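Local coordinates for protein diguanylate cyclase/phosphodiesterase (Caldicellulosiruptor saccharolyticus, PDB 3MTK) that probably acts in the breakdown of cyclic di-GMP, this chain being the GGDEF domain of a longer protein that also has PAS and EAL domains, at residues Cys92-Glu95 / Asp99-Glu102; Gln107-Tyr112 / Val121-Gly126; Asn78-Ile83 / Phe88-Lys93. All coordinates share one frame; numbering follows the deposited sequence.

The three contacts follow one chain path through a single GGDEF domain. Contact 3 comes first and pairs strands 79-84 and 87-93 as a hairpin at one edge of the mixed sheet. Contact 1 begins at the end of that pairing, shares C92 and K93 with it, and leads into helix 97-108; the two centres are about 12 Å apart. Contact 2 lies at the far end of the same helix, where the chain meets the start of strand 123-129. Its centre is about 16 Å from that of contact 1, and I101 CG2 touches I125 CD1 at 3.9 Å. Contacts 1 and 2 hold both ends of helix 97-108 against the sheet edged by that hairpin.

Contact 1 (Cys92-Glu95 / Asp99-Glu102); sequences CKSE and DFIE
C92 meets F100 through its sulfur. SG lies 3.8 Å from CE2 of F100 and 4.4 Å from the centre of the ring. The approach is oblique, 34° off the ring normal, and makes a sulfur-aromatic contact. The SG of C92 sits between the backbone N and the carbonyl carbon, which turns it toward the helix. F100 CG points away from its own backbone N (chi1 175°), which carries the ring out to the strand end.

The two segments belong to a strand-to-helix connection. Strand 87-93 ends, the chain turns, and helix 97-108 sets off across the sheet. The helix leads on to strand 123-129, which runs parallel to 87-93 with strand 37-44 between them. This is a beta-alpha-beta crossover of the GGDEF domain. I40 of strand 37-44 and N78 also touch both C92 and F100, and this pocket of side chains is buried.

The polar part is small. OG of S94 stands over one face of the F100 ring, 4.2 Å above its plane and toward the rim. It also makes a short hydrogen bond to K93 O of its own segment, coming from well above the carbonyl plane rather than along a lone pair. No hydrogen bond joins the two segments directly.

Contact 2 (Gln107-Tyr112 / Val121-Gly126); sequences QLLLPY and VNFNIG
L109 and V121 bring the two backbones closest, with their CA atoms 6.5 Å apart. Segment 107-112 leaves the end of helix 97-108 in a turn, where L110 N bonds to Q107 O. Segment 121-126 runs into strand 123-129. No direct hydrogen bond spans the gap. A water does so instead, donating to L109 O at 2.6 Å and to V121 O at 3.2 Å. R69 bonds to the carbonyl oxygens of Q107, L110 and P111, so helix 56-74 also holds the turn.

F123 carries most of the side-chain contact. Its CG lies anti to the carbonyl carbon (chi1 -55°), and the ring lies against the helix end. The closest approach is L108 O to CE1 of F123, 3.3 Å. CB of L108 sits over one face, 4.0 Å from the ring centre and 22° off the normal, a CH-pi contact. CD1 of L109 comes at the ring edge, near its plane, 3.8 Å from CD1 of F123.

This is the far end of the beta-alpha-beta crossover of the GGDEF domain, where helix 97-108 gives way to the small hairpin of strands 112-114 and 117-119 before the chain re-enters the main sheet. L105 and V44 also touch F123. Replacing F123 with an alanine removes the ring, which would probably leave L108 CB without its ring face and L109 CD1 without its edge contact, and open a gap at the helix end.

Y112 starts that hairpin. Its OH lies 3.7 Å from CZ of F123, approaching the F123 ring obliquely. CE1 of Y112 meets CG2 of V121 at 3.7 Å, the two side chains crossing at about a right angle. R69 makes a cation-pi contact with the Y112 ring.

Contact 3 (Asn78-Ile83 / Phe88-Lys93); sequences NKAFKI and FAIICK
K79 and I91 form one hydrogen-bonded pair, and F81 and A89 the other. K79 N gives to I91 O at 3.1 Å, and I91 N gives back to K79 O at 3.0 Å. F81 N to A89 O is shorter, 2.7 Å. A89 N returns to F81 O at 2.9 Å. The strand axes run antiparallel at 156°. A80 with I90, and K82 with F88, are the non-hydrogen-bonded pairs.

The apolar contacts divide between the two sheet faces. On one face, the edge of the F81 ring meets I91, with CE1 3.4 Å from CG1. L21 of helix 18-30 touches both residues. CD1 of I83 reaches A89 CB on this side. On the other face, A80 CB and I90 CD1 pack tightly at 3.4 Å, and I70 of helix 56-74 touches I90 and F88.

K82 lies over the F88 ring on this second face. Its CG is anti to the backbone N (chi1 179°) and a bend at chi2 lays CD over the ring, 3.8 Å from the centre, a CH-pi contact. NZ is farther off and at most weakly attracted; it makes a weak hydrogen bond to F85 O.

N78 flanks the strand end with its amide beside C92, OD1 being 3.4 Å from C92 CB.

The whole is the beta hairpin at whose turn GGDEF domains carry their signature. Here the sequence reads GFDRF, ending at F88, a departure from the signature that is consistent with lost cyclase activity.

Contact 1 (Cys92-Glu95 / Asp99-Glu102)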
ATOM      1  N   CYS A  92      -1.765   9.800   1.786  1.00 57.54           N
ATOM      2  CA  CYS A  92      -0.745  10.811   1.557  1.00 61.08           C
ATOM      3  C   CYS A  92      -1.259  12.073   0.893  1.00 63.25           C
ATOM      4  O   CYS A  92      -2.120  12.029   0.015  1.00 63.54           O
ATOM      5  CB  CYS A  92       0.387  10.243   0.705  1.00 61.11           C
ATOM      6  SG  CYS A  92      -0.042  10.100  -1.028  1.00 62.25           S
ATOM      7  N   LYS A  93      -0.714  13.200   1.331  1.00 66.59           N
ATOM      8  CA  LYS A  93      -1.059  14.496   0.767  1.00 69.56           C
ATOM      9  C   LYS A  93       0.081  14.777  -0.202  1.00 69.93           C
ATOM     10  O   LYS A  93       1.247  14.710   0.181  1.00 68.09           O
ATOM     11  CB  LYS A  93      -1.108  15.558   1.870  1.00 72.12           C
ATOM     12  CG  LYS A  93       0.140  15.590   2.747  1.00 75.67           C
ATOM     13  CD  LYS A  93       0.046  16.644   3.838  1.00 77.48           C
ATOM     14  CE  LYS A  93       1.355  16.752   4.602  1.00 78.79           C
ATOM     15  NZ  LYS A  93       1.279  17.760   5.694  1.00 79.70           N
ATOM     16  N   SER A  94      -0.243  15.063  -1.458  1.00 72.00           N
ATOM     17  CA  SER A  94       0.803  15.321  -2.438  1.00 74.68           C
ATOM     18  C   SER A  94       0.344  16.118  -3.649  1.00 76.44           C
ATOM     19  O   SER A  94      -0.655  15.785  -4.291  1.00 76.89           O
ATOM     20  CB  SER A  94       1.412  14.000  -2.905  1.00 75.13           C
ATOM     21  OG  SER A  94       1.910  13.265  -1.802  1.00 78.49           O
ATOM     22  N   GLU A  95       1.095  17.174  -3.955  1.00 78.25           N
ATOM     23  CA  GLU A  95       0.792  18.033  -5.089  1.00 79.89           C
ATOM     24  C   GLU A  95       0.941  17.224  -6.372  1.00 78.88           C
ATOM     25  O   GLU A  95       0.133  17.348  -7.294  1.00 79.98           O
ATOM     26  CB  GLU A  95       1.732  19.241  -5.087  1.00 81.50           C
ATOM     27  CG  GLU A  95       1.495  20.186  -3.912  1.00 83.59           C
ATOM     28  CD  GLU A  95       2.452  21.366  -3.890  1.00 85.07           C
ATOM     29  OE1 GLU A  95       2.245  22.283  -3.062  1.00 85.08           O
ATOM     30  OE2 GLU A  95       3.410  21.376  -4.693  1.00 85.61           O
ATOM     31  N   ASP A  99       4.353  11.133  -9.522  1.00 54.26           N
ATOM     32  CA  ASP A  99       5.791  11.067  -9.283  1.00 53.50           C
ATOM     33  C   ASP A  99       6.064  10.409  -7.936  1.00 52.26           C
ATOM     34  O   ASP A  99       7.045   9.686  -7.776  1.00 52.16           O
ATOM     35  CB  ASP A  99       6.393  12.475  -9.301  1.00 56.33           C
ATOM     36  CG  ASP A  99       7.702  12.563  -8.531  1.00 58.64           C
ATOM     37  OD1 ASP A  99       8.692  11.911  -8.937  1.00 60.21           O
ATOM     38  OD2 ASP A  99       7.737  13.284  -7.510  1.00 59.95           O
ATOM     39  N   PHE A 100       5.190  10.676  -6.970  1.00 51.14           N
ATOM     40  CA  PHE A 100       5.315  10.110  -5.636  1.00 49.57           C
ATOM     41  C   PHE A 100       5.233   8.594  -5.764  1.00 48.33           C
ATOM     42  O   PHE A 100       6.022   7.856  -5.174  1.00 47.83           O
ATOM     43  CB  PHE A 100       4.175  10.613  -4.749  1.00 51.08           C
ATOM     44  CG  PHE A 100       4.155  10.000  -3.378  1.00 54.58           C
ATOM     45  CD1 PHE A 100       5.036  10.432  -2.391  1.00 56.50           C
ATOM     46  CD2 PHE A 100       3.274   8.964  -3.080  1.00 53.82           C
ATOM     47  CE1 PHE A 100       5.039   9.838  -1.118  1.00 57.34           C
ATOM     48  CE2 PHE A 100       3.269   8.365  -1.819  1.00 54.43           C
ATOM     49  CZ  PHE A 100       4.154   8.802  -0.836  1.00 56.41           C
ATOM     50  N   ILE A 101       4.267   8.147  -6.557  1.00 46.71           N
ATOM     51  CA  ILE A 101       4.032   6.734  -6.796  1.00 45.55           C
ATOM     52  C   ILE A 101       5.219   6.069  -7.475  1.00 46.61           C
ATOM     53  O   ILE A 101       5.682   5.015  -7.045  1.00 45.54           O
ATOM     54  CB  ILE A 101       2.770   6.547  -7.666  1.00 44.68           C
ATOM     55  CG1 ILE A 101       1.523   6.844  -6.824  1.00 44.46           C
ATOM     56  CG2 ILE A 101       2.744   5.146  -8.270  1.00 43.03           C
ATOM     57  CD1 ILE A 101       0.214   6.803  -7.601  1.00 40.91           C
ATOM     58  N   GLU A 102       5.713   6.701  -8.535  1.00 48.40           N
ATOM     59  CA  GLU A 102       6.840   6.171  -9.290  1.00 51.42           C
ATOM     60  C   GLU A 102       8.121   6.150  -8.464  1.00 52.43           C
ATOM     61  O   GLU A 102       8.872   5.171  -8.483  1.00 51.62           O
ATOM     62  CB  GLU A 102       7.048   7.000 -10.556  1.00 50.42           C
ATOM     63  CG  GLU A 102       5.751   7.339 -11.255  1.00 53.21           C
ATOM     64  CD  GLU A 102       5.972   7.913 -12.629  1.00 55.33           C
ATOM     65  OE1 GLU A 102       6.851   8.789 -12.766  1.00 57.65           O
ATOM     66  OE2 GLU A 102       5.263   7.489 -13.572  1.00 55.95           O
TER

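Contact 2 (Gln107-Tyr112 / Val121-Gly126)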
ATOM      1  N   GLN A 107      11.814   2.458  -6.088  1.00 40.11           N
ATOM      2  CA  GLN A 107      12.536   2.021  -4.905  1.00 40.49           C
ATOM      3  C   GLN A 107      12.073   0.645  -4.417  1.00 39.67           C
ATOM      4  O   GLN A 107      12.890  -0.193  -4.002  1.00 37.17           O
ATOM      5  CB  GLN A 107      12.371   3.062  -3.802  1.00 42.45           C
ATOM      6  CG  GLN A 107      12.974   4.403  -4.203  1.00 49.26           C
ATOM      7  CD  GLN A 107      12.667   5.504  -3.216  1.00 52.27           C
ATOM      8  OE1 GLN A 107      13.091   5.455  -2.058  1.00 55.78           O
ATOM      9  NE2 GLN A 107      11.920   6.508  -3.665  1.00 52.58           N
ATOM     10  N   LEU A 108      10.764   0.408  -4.459  1.00 37.84           N
ATOM     11  CA  LEU A 108      10.228  -0.882  -4.035  1.00 36.54           C
ATOM     12  C   LEU A 108      10.761  -1.980  -4.946  1.00 35.85           C
ATOM     13  O   LEU A 108      10.940  -3.118  -4.529  1.00 36.23           O
ATOM     14  CB  LEU A 108       8.704  -0.869  -4.081  1.00 34.55           C
ATOM     15  CG  LEU A 108       8.013  -0.238  -2.868  1.00 34.13           C
ATOM     16  CD1 LEU A 108       6.507  -0.180  -3.118  1.00 33.16           C
ATOM     17  CD2 LEU A 108       8.331  -1.055  -1.615  1.00 29.73           C
ATOM     18  N   LEU A 109      11.020  -1.612  -6.194  1.00 37.15           N
ATOM     19  CA  LEU A 109      11.528  -2.533  -7.193  1.00 37.75           C
ATOM     20  C   LEU A 109      12.968  -2.919  -6.909  1.00 38.24           C
ATOM     21  O   LEU A 109      13.489  -3.858  -7.508  1.00 38.51           O
ATOM     22  CB  LEU A 109      11.413  -1.891  -8.573  1.00 38.44           C
ATOM     23  CG  LEU A 109      10.289  -2.368  -9.493  1.00 38.62           C
ATOM     24  CD1 LEU A 109       9.141  -2.958  -8.700  1.00 37.65           C
ATOM     25  CD2 LEU A 109       9.839  -1.208 -10.345  1.00 36.87           C
ATOM     26  N   LEU A 110      13.609  -2.190  -5.997  1.00 39.01           N
ATOM     27  CA  LEU A 110      14.998  -2.458  -5.623  1.00 39.34           C
ATOM     28  C   LEU A 110      15.077  -3.749  -4.806  1.00 40.06           C
ATOM     29  O   LEU A 110      14.199  -4.034  -3.993  1.00 39.89           O
ATOM     30  CB  LEU A 110      15.576  -1.282  -4.817  1.00 38.42           C
ATOM     31  CG  LEU A 110      16.485  -0.297  -5.558  1.00 36.03           C
ATOM     32  CD1 LEU A 110      15.854   0.133  -6.855  1.00 38.98           C
ATOM     33  CD2 LEU A 110      16.759   0.891  -4.680  1.00 33.85           C
ATOM     34  N   PRO A 111      16.141  -4.537  -5.001  1.00 39.21           N
ATOM     35  CA  PRO A 111      16.338  -5.807  -4.295  1.00 40.34           C
ATOM     36  C   PRO A 111      16.210  -5.728  -2.777  1.00 41.73           C
ATOM     37  O   PRO A 111      16.335  -4.659  -2.180  1.00 42.67           O
ATOM     38  CB  PRO A 111      17.747  -6.225  -4.718  1.00 41.22           C
ATOM     39  CG  PRO A 111      17.921  -5.561  -6.067  1.00 41.60           C
ATOM     40  CD  PRO A 111      17.311  -4.209  -5.833  1.00 40.66           C
ATOM     41  N   TYR A 112      15.945  -6.877  -2.162  1.00 42.73           N
ATOM     42  CA  TYR A 112      15.834  -6.976  -0.713  1.00 40.85           C
ATOM     43  C   TYR A 112      16.830  -8.038  -0.280  1.00 42.93           C
ATOM     44  O   TYR A 112      16.850  -9.143  -0.829  1.00 40.98           O
ATOM     45  CB  TYR A 112      14.423  -7.404  -0.275  1.00 39.04           C
ATOM     46  CG  TYR A 112      13.332  -6.422  -0.614  1.00 34.19           C
ATOM     47  CD1 TYR A 112      12.712  -6.445  -1.853  1.00 30.02           C
ATOM     48  CD2 TYR A 112      12.955  -5.435   0.297  1.00 33.28           C
ATOM     49  CE1 TYR A 112      11.753  -5.515  -2.185  1.00 29.85           C
ATOM     50  CE2 TYR A 112      11.991  -4.500  -0.028  1.00 30.12           C
ATOM     51  CZ  TYR A 112      11.400  -4.543  -1.270  1.00 30.22           C
ATOM     52  OH  TYR A 112      10.484  -3.583  -1.613  1.00 32.11           O
ATOM     53  N   VAL A 121      10.935  -8.423  -6.068  1.00 38.53           N
ATOM     54  CA  VAL A 121       9.509  -8.668  -6.191  1.00 35.58           C
ATOM     55  C   VAL A 121       8.866  -7.623  -7.065  1.00 33.53           C
ATOM     56  O   VAL A 121       9.430  -6.562  -7.284  1.00 33.24           O
ATOM     57  CB  VAL A 121       8.808  -8.614  -4.838  1.00 37.94           C
ATOM     58  CG1 VAL A 121       9.145  -9.841  -4.027  1.00 39.51           C
ATOM     59  CG2 VAL A 121       9.222  -7.350  -4.113  1.00 40.22           C
ATOM     60  N   ASN A 122       7.675  -7.936  -7.550  1.00 32.83           N
ATOM     61  CA  ASN A 122       6.911  -7.035  -8.391  1.00 33.07           C
ATOM     62  C   ASN A 122       5.729  -6.511  -7.615  1.00 32.16           C
ATOM     63  O   ASN A 122       5.310  -7.127  -6.635  1.00 29.11           O
ATOM     64  CB  ASN A 122       6.429  -7.766  -9.630  1.00 36.43           C
ATOM     65  CG  ASN A 122       7.545  -8.013 -10.601  1.00 40.51           C
ATOM     66  OD1 ASN A 122       7.523  -8.977 -11.364  1.00 43.45           O
ATOM     67  ND2 ASN A 122       8.535  -7.129 -10.586  1.00 39.74           N
ATOM     68  N   PHE A 123       5.201  -5.371  -8.057  1.00 31.46           N
ATOM     69  CA  PHE A 123       4.070  -4.734  -7.395  1.00 32.57           C
ATOM     70  C   PHE A 123       3.106  -4.162  -8.415  1.00 33.97           C
ATOM     71  O   PHE A 123       3.335  -4.227  -9.619  1.00 35.56           O
ATOM     72  CB  PHE A 123       4.534  -3.558  -6.514  1.00 32.58           C
ATOM     73  CG  PHE A 123       5.593  -3.914  -5.488  1.00 31.23           C
ATOM     74  CD1 PHE A 123       6.919  -4.099  -5.867  1.00 32.20           C
ATOM     75  CD2 PHE A 123       5.262  -4.037  -4.152  1.00 31.19           C
ATOM     76  CE1 PHE A 123       7.899  -4.400  -4.925  1.00 32.25           C
ATOM     77  CE2 PHE A 123       6.235  -4.335  -3.201  1.00 33.90           C
ATOM     78  CZ  PHE A 123       7.557  -4.517  -3.590  1.00 33.86           C
ATOM     79  N   ASN A 124       2.024  -3.593  -7.896  1.00 33.41           N
ATOM     80  CA  ASN A 124       1.010  -2.906  -8.674  1.00 31.07           C
ATOM     81  C   ASN A 124       0.405  -1.909  -7.704  1.00 32.91           C
ATOM     82  O   ASN A 124       0.336  -2.165  -6.490  1.00 29.45           O
ATOM     83  CB  ASN A 124      -0.033  -3.867  -9.227  1.00 30.69           C
ATOM     84  CG  ASN A 124       0.293  -4.302 -10.653  1.00 32.11           C
ATOM     85  OD1 ASN A 124       0.266  -3.483 -11.590  1.00 28.80           O
ATOM     86  ND2 ASN A 124       0.622  -5.577 -10.823  1.00 25.63           N
ATOM     87  N   ILE A 125       0.003  -0.758  -8.228  1.00 32.48           N
ATOM     88  CA  ILE A 125      -0.538   0.286  -7.385  1.00 34.05           C
ATOM     89  C   ILE A 125      -1.835   0.893  -7.883  1.00 36.45           C
ATOM     90  O   ILE A 125      -1.957   1.253  -9.053  1.00 37.92           O
ATOM     91  CB  ILE A 125       0.509   1.404  -7.198  1.00 32.90           C
ATOM     92  CG1 ILE A 125       1.596   0.920  -6.238  1.00 34.63           C
ATOM     93  CG2 ILE A 125      -0.142   2.667  -6.684  1.00 29.63           C
ATOM     94  CD1 ILE A 125       2.739   1.918  -6.036  1.00 38.05           C
ATOM     95  N   GLY A 126      -2.800   0.988  -6.976  1.00 36.31           N
ATOM     96  CA  GLY A 126      -4.079   1.583  -7.295  1.00 37.79           C
ATOM     97  C   GLY A 126      -4.220   2.765  -6.355  1.00 38.98           C
ATOM     98  O   GLY A 126      -4.013   2.621  -5.144  1.00 37.88           O
TER
HETATM   99  O   HOH W   1      12.394  -6.087  -8.336  1.00 42.17           O

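Contact 3 (Asn78-Ile83 / Phe88-Lys93)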
ATOM      1  N   ASN A  78       2.737  11.100   6.410  1.00 66.91           N
ATOM      2  CA  ASN A  78       1.861  10.179   5.693  1.00 63.56           C
ATOM      3  C   ASN A  78       1.734   8.892   6.493  1.00 61.59           C
ATOM      4  O   ASN A  78       2.622   8.552   7.280  1.00 62.01           O
ATOM      5  CB  ASN A  78       2.430   9.882   4.304  1.00 62.11           C
ATOM      6  CG  ASN A  78       2.425  11.101   3.405  1.00 59.94           C
ATOM      7  OD1 ASN A  78       3.146  11.154   2.410  1.00 59.48           O
ATOM      8  ND2 ASN A  78       1.601  12.085   3.747  1.00 56.83           N
ATOM      9  N   LYS A  79       0.632   8.180   6.291  1.00 58.87           N
ATOM     10  CA  LYS A  79       0.375   6.939   7.011  1.00 56.68           C
ATOM     11  C   LYS A  79       0.482   5.713   6.121  1.00 53.92           C
ATOM     12  O   LYS A  79       0.112   5.745   4.944  1.00 53.41           O
ATOM     13  CB  LYS A  79      -1.022   6.983   7.638  1.00 58.24           C
ATOM     14  CG  LYS A  79      -1.178   8.003   8.748  1.00 59.66           C
ATOM     15  CD  LYS A  79      -0.330   7.631   9.957  1.00 62.28           C
ATOM     16  CE  LYS A  79      -0.778   6.302  10.569  1.00 63.20           C
ATOM     17  NZ  LYS A  79      -0.139   6.019  11.894  1.00 63.80           N
ATOM     18  N   ALA A  80       0.987   4.629   6.701  1.00 49.78           N
ATOM     19  CA  ALA A  80       1.151   3.371   5.987  1.00 47.56           C
ATOM     20  C   ALA A  80       0.424   2.278   6.762  1.00 46.79           C
ATOM     21  O   ALA A  80       0.531   2.209   7.986  1.00 47.43           O
ATOM     22  CB  ALA A  80       2.628   3.039   5.861  1.00 45.99           C
ATOM     23  N   PHE A  81      -0.313   1.424   6.050  1.00 45.32           N
ATOM     24  CA  PHE A  81      -1.064   0.344   6.687  1.00 42.49           C
ATOM     25  C   PHE A  81      -0.889  -0.999   5.999  1.00 41.46           C
ATOM     26  O   PHE A  81      -0.565  -1.063   4.807  1.00 43.01           O
ATOM     27  CB  PHE A  81      -2.560   0.669   6.695  1.00 41.68           C
ATOM     28  CG  PHE A  81      -2.870   2.090   7.053  1.00 41.34           C
ATOM     29  CD1 PHE A  81      -2.714   3.110   6.118  1.00 40.81           C
ATOM     30  CD2 PHE A  81      -3.298   2.419   8.332  1.00 41.56           C
ATOM     31  CE1 PHE A  81      -2.979   4.435   6.451  1.00 39.09           C
ATOM     32  CE2 PHE A  81      -3.565   3.746   8.680  1.00 41.50           C
ATOM     33  CZ  PHE A  81      -3.406   4.754   7.738  1.00 40.93           C
ATOM     34  N   LYS A  82      -1.112  -2.071   6.753  1.00 38.40           N
ATOM     35  CA  LYS A  82      -1.045  -3.420   6.204  1.00 38.82           C
ATOM     36  C   LYS A  82      -2.484  -3.909   6.268  1.00 38.56           C
ATOM     37  O   LYS A  82      -2.987  -4.223   7.345  1.00 37.28           O
ATOM     38  CB  LYS A  82      -0.149  -4.325   7.045  1.00 40.37           C
ATOM     39  CG  LYS A  82      -0.073  -5.759   6.519  1.00 40.54           C
ATOM     40  CD  LYS A  82       0.716  -5.846   5.209  1.00 42.94           C
ATOM     41  CE  LYS A  82       0.645  -7.237   4.575  1.00 43.10           C
ATOM     42  NZ  LYS A  82       0.978  -8.362   5.500  1.00 44.60           N
ATOM     43  N   ILE A  83      -3.145  -3.978   5.115  1.00 37.54           N
ATOM     44  CA  ILE A  83      -4.543  -4.372   5.074  1.00 37.23           C
ATOM     45  C   ILE A  83      -4.864  -5.741   4.494  1.00 37.52           C
ATOM     46  O   ILE A  83      -6.011  -6.172   4.511  1.00 38.00           O
ATOM     47  CB  ILE A  83      -5.354  -3.319   4.305  1.00 37.79           C
ATOM     48  CG1 ILE A  83      -4.803  -3.171   2.886  1.00 35.02           C
ATOM     49  CG2 ILE A  83      -5.275  -1.978   5.031  1.00 34.51           C
ATOM     50  CD1 ILE A  83      -5.530  -2.133   2.070  1.00 37.00           C
ATOM     51  N   PHE A  88      -0.702  -3.373   0.897  1.00 31.30           N
ATOM     52  CA  PHE A  88      -0.463  -2.249   1.798  1.00 32.38           C
ATOM     53  C   PHE A  88      -1.293  -1.063   1.337  1.00 33.75           C
ATOM     54  O   PHE A  88      -1.729  -1.015   0.182  1.00 33.57           O
ATOM     55  CB  PHE A  88       1.012  -1.840   1.787  1.00 29.96           C
ATOM     56  CG  PHE A  88       1.939  -2.849   2.398  1.00 30.28           C
ATOM     57  CD1 PHE A  88       2.304  -2.758   3.736  1.00 30.20           C
ATOM     58  CD2 PHE A  88       2.503  -3.863   1.619  1.00 30.41           C
ATOM     59  CE1 PHE A  88       3.227  -3.659   4.300  1.00 28.76           C
ATOM     60  CE2 PHE A  88       3.418  -4.759   2.168  1.00 31.84           C
ATOM     61  CZ  PHE A  88       3.781  -4.651   3.520  1.00 28.61           C
ATOM     62  N   ALA A  89      -1.495  -0.107   2.245  1.00 35.48           N
ATOM     63  CA  ALA A  89      -2.257   1.110   1.954  1.00 35.70           C
ATOM     64  C   ALA A  89      -1.535   2.350   2.482  1.00 36.35           C
ATOM     65  O   ALA A  89      -0.876   2.306   3.520  1.00 34.38           O
ATOM     66  CB  ALA A  89      -3.647   1.023   2.579  1.00 33.83           C
ATOM     67  N   ILE A  90      -1.659   3.455   1.763  1.00 39.13           N
ATOM     68  CA  ILE A  90      -1.033   4.693   2.189  1.00 43.23           C
ATOM     69  C   ILE A  90      -2.009   5.856   2.096  1.00 46.36           C
ATOM     70  O   ILE A  90      -2.834   5.921   1.182  1.00 46.41           O
ATOM     71  CB  ILE A  90       0.182   5.073   1.313  1.00 45.02           C
ATOM     72  CG1 ILE A  90       1.197   3.928   1.258  1.00 46.12           C
ATOM     73  CG2 ILE A  90       0.830   6.342   1.869  1.00 43.55           C
ATOM     74  CD1 ILE A  90       1.900   3.658   2.565  1.00 49.83           C
ATOM     75  N   ILE A  91      -1.925   6.759   3.064  1.00 49.37           N
ATOM     76  CA  ILE A  91      -2.734   7.965   3.059  1.00 50.85           C
ATOM     77  C   ILE A  91      -1.658   9.006   2.841  1.00 54.28           C
ATOM     78  O   ILE A  91      -0.717   9.080   3.630  1.00 54.98           O
ATOM     79  CB  ILE A  91      -3.367   8.278   4.417  1.00 49.50           C
ATOM     80  CG1 ILE A  91      -4.254   7.120   4.885  1.00 50.17           C
ATOM     81  CG2 ILE A  91      -4.150   9.575   4.312  1.00 47.11           C
ATOM     82  CD1 ILE A  91      -5.439   6.862   4.020  1.00 49.39           C
ATOM     83  N   CYS A  92      -1.765   9.800   1.786  1.00 57.54           N
ATOM     84  CA  CYS A  92      -0.745  10.811   1.557  1.00 61.08           C
ATOM     85  C   CYS A  92      -1.259  12.073   0.893  1.00 63.25           C
ATOM     86  O   CYS A  92      -2.120  12.029   0.015  1.00 63.54           O
ATOM     87  CB  CYS A  92       0.387  10.243   0.705  1.00 61.11           C
ATOM     88  SG  CYS A  92      -0.042  10.100  -1.028  1.00 62.25           S
ATOM     89  N   LYS A  93      -0.714  13.200   1.331  1.00 66.59           N
ATOM     90  CA  LYS A  93      -1.059  14.496   0.767  1.00 69.56           C
ATOM     91  C   LYS A  93       0.081  14.777  -0.202  1.00 69.93           C
ATOM     92  O   LYS A  93       1.247  14.710   0.181  1.00 68.09           O
ATOM     93  CB  LYS A  93      -1.108  15.558   1.870  1.00 72.12           C
ATOM     94  CG  LYS A  93       0.140  15.590   2.747  1.00 75.67           C
ATOM     95  CD  LYS A  93       0.046  16.644   3.838  1.00 77.48           C
ATOM     96  CE  LYS A  93       1.355  16.752   4.602  1.00 78.79           C
ATOM     97  NZ  LYS A  93       1.279  17.760   5.694  1.00 79.70           N
TER